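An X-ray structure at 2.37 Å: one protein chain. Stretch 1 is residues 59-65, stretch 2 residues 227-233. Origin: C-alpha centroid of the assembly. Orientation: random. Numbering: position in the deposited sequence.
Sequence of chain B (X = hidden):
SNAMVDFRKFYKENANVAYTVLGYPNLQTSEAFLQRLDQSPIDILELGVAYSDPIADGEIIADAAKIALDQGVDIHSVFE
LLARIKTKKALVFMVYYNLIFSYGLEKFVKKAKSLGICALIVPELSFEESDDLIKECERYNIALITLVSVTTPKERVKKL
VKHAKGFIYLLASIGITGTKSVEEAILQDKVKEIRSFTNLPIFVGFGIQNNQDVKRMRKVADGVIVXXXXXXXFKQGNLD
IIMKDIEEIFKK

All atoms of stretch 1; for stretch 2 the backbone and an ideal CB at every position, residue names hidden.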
# COMPACT_ATOMS: atom_id res chain seq x y z
N GLU B 59 -8.99 -4.16 1.98
CA GLU B 59 -9.19 -2.95 1.15
C GLU B 59 -9.72 -3.07 -0.28
O GLU B 59 -9.33 -3.96 -1.04
CB GLU B 59 -7.94 -2.04 1.13
CG GLU B 59 -6.62 -2.65 1.57
CD GLU B 59 -6.29 -2.43 3.05
OE1 GLU B 59 -5.79 -1.35 3.45
OE2 GLU B 59 -6.47 -3.37 3.82
N ILE B 60 -10.55 -2.11 -0.67
CA ILE B 60 -11.05 -2.02 -2.05
C ILE B 60 -10.00 -2.38 -3.08
O ILE B 60 -10.21 -3.34 -3.88
CB ILE B 60 -11.52 -0.60 -2.40
CG1 ILE B 60 -12.70 -0.19 -1.49
CG2 ILE B 60 -11.89 -0.56 -3.81
CD1 ILE B 60 -13.31 1.17 -1.83
N ILE B 61 -8.87 -1.63 -3.07
CA ILE B 61 -7.85 -1.78 -4.09
C ILE B 61 -7.15 -3.16 -4.06
O ILE B 61 -6.75 -3.70 -5.12
CB ILE B 61 -6.84 -0.59 -4.08
CG1 ILE B 61 -7.57 0.70 -4.45
CG2 ILE B 61 -5.66 -0.83 -5.03
CD1 ILE B 61 -6.77 1.90 -4.41
N ALA B 62 -7.07 -3.76 -2.86
CA ALA B 62 -6.32 -5.01 -2.73
C ALA B 62 -7.11 -6.18 -3.27
O ALA B 62 -6.68 -6.94 -4.18
CB ALA B 62 -5.83 -5.24 -1.26
N ASP B 63 -8.31 -6.31 -2.76
CA ASP B 63 -9.28 -7.19 -3.41
C ASP B 63 -9.19 -7.17 -4.95
O ASP B 63 -9.06 -8.25 -5.58
CB ASP B 63 -10.67 -6.89 -2.90
CG ASP B 63 -10.99 -7.70 -1.63
OD1 ASP B 63 -11.28 -8.93 -1.71
OD2 ASP B 63 -10.95 -7.09 -0.53
N ALA B 64 -9.17 -5.97 -5.53
CA ALA B 64 -9.14 -5.81 -7.00
C ALA B 64 -7.91 -6.51 -7.57
O ALA B 64 -7.99 -7.24 -8.63
CB ALA B 64 -9.10 -4.35 -7.36
N ALA B 65 -6.79 -6.31 -6.86
CA ALA B 65 -5.50 -6.84 -7.27
C ALA B 65 -5.39 -8.37 -7.09
O ALA B 65 -4.80 -9.04 -7.96
CB ALA B 65 -4.34 -6.09 -6.55
N UNK B 227 -9.38 7.82 -6.67
CA UNK B 227 -8.80 6.45 -6.56
C UNK B 227 -9.77 5.35 -6.12
O UNK B 227 -10.55 4.79 -6.92
CB UNK B 227 -7.64 6.48 -5.57
N UNK B 228 -9.71 5.03 -4.84
CA UNK B 228 -10.62 4.10 -4.19
C UNK B 228 -12.00 4.08 -4.83
O UNK B 228 -12.42 3.04 -5.31
CB UNK B 228 -10.75 4.45 -2.71
N UNK B 229 -12.66 5.24 -4.85
CA UNK B 229 -14.02 5.37 -5.35
C UNK B 229 -14.29 4.90 -6.77
O UNK B 229 -15.30 4.26 -7.00
CB UNK B 229 -14.43 6.84 -5.25
N UNK B 230 -13.40 5.23 -7.71
CA UNK B 230 -13.57 4.79 -9.09
C UNK B 230 -13.52 3.27 -9.09
O UNK B 230 -14.42 2.63 -9.60
CB UNK B 230 -12.50 5.38 -10.01
N UNK B 231 -12.49 2.71 -8.48
CA UNK B 231 -12.40 1.26 -8.35
C UNK B 231 -13.74 0.67 -7.82
O UNK B 231 -14.16 -0.41 -8.26
CB UNK B 231 -11.24 0.89 -7.42
N UNK B 232 -14.42 1.39 -6.93
CA UNK B 232 -15.65 0.88 -6.33
C UNK B 232 -16.74 0.79 -7.40
O UNK B 232 -17.61 -0.06 -7.32
CB UNK B 232 -16.10 1.77 -5.17
N UNK B 233 -16.65 1.66 -8.41
CA UNK B 233 -17.57 1.60 -9.56
C UNK B 233 -17.42 0.29 -10.31
O UNK B 233 -18.37 -0.30 -10.72
CB UNK B 233 -17.32 2.77 -10.51

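Position 227 is outside the helix, in loop or turn. Its phi/psi of -109/-99 is an unusual pair, tolerated best by a residue without a side chain. The ideal CB points sideways and lies 4.8 Å from I61 CD1, so a small side chain is not excluded by this neighbor. The deposited residue is G227. G227 O accepts a backbone hydrogen bond from N of position 231 at 3.2 Å.

Position 228 has its CA 6.5 Å from the CA of I60, the nearest CA pair across the stretches. CA-to-CB points sideways. The ideal CB is 4.3 Å from I60 CD1 and 5.0 Å from I61 CD1. Stretch 1 offers two methyl ends here and no polar partner for the side chain. A short or branched side chain with some carbon surface would suit: Ala, Val, Thr or Ser. The residue is T228, with chi1 in the p well. Its CG2 lies 4.2 Å from I61 CD1, and its CB is 4.2 Å from I60 CD1. The backbone takes part too, with T228 O 3.9 Å from I60 CG2.

Position 229 points away, and stretch 1 sets no preference there. It is S229, in rotamer m.

Position 230 is out of reach of stretch 1. Many helix-compatible residues would fit as far as this contact is concerned. It is I230.

Position 231 points toward stretch 1. The ideal CB is 3.9 Å from I60 CG2 and 4.7 Å from I61 CG1, with the methyl of A64 also nearby. The surroundings are apolar. An apolar side chain suits; Val and Ala are among those that would fit, with the CB already close to I60. The residue is V231, with chi1 t. Its CG1 lies 3.6 Å from I60 CG2 and 4.2 Å from A64 CB. Its CG2 lies 4.4 Å from I61 CG1. The two methyls thus reach different parts of the stretch 1 surface, and V231 joins all three residues in one apolar patch.

Position 232 points sideways, with the ideal CB 4.4 Å from I60 CD1. Stretch 1 offers carbon near the base and no charge to pair with. An Ala or a long flexible side chain would do. It is K232. Its CB lies 4.3 Å from I60 CD1, while the end of the chain leads away.

Position 233 is out of reach, so stretch 1 does not select its side chain. It is C233, in rotamer m.

No hydrogen bond links the stretches; the contact rests on apolar packing.

Stretch 2, residues 227-233: GTSIVKC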
# COMPACT_ATOMS: atom_id res chain seq x y z
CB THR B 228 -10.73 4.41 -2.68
OG1 THR B 228 -11.17 5.79 -2.50
CG2 THR B 228 -9.33 4.20 -2.04
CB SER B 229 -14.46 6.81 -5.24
OG SER B 229 -14.73 7.06 -3.91
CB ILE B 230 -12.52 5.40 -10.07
CG1 ILE B 230 -13.09 6.62 -10.82
CG2 ILE B 230 -12.18 4.42 -11.21
CD1 ILE B 230 -13.43 7.79 -9.97
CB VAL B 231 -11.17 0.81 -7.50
CG1 VAL B 231 -11.16 -0.72 -7.31
CG2 VAL B 231 -9.87 1.24 -8.18
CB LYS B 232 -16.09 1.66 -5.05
CG LYS B 232 -17.12 2.81 -5.22
CD LYS B 232 -17.63 3.37 -3.86
CE LYS B 232 -16.58 4.29 -3.16
NZ LYS B 232 -17.11 5.12 -2.01
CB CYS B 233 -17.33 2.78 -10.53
SG CYS B 233 -17.57 4.37 -9.70
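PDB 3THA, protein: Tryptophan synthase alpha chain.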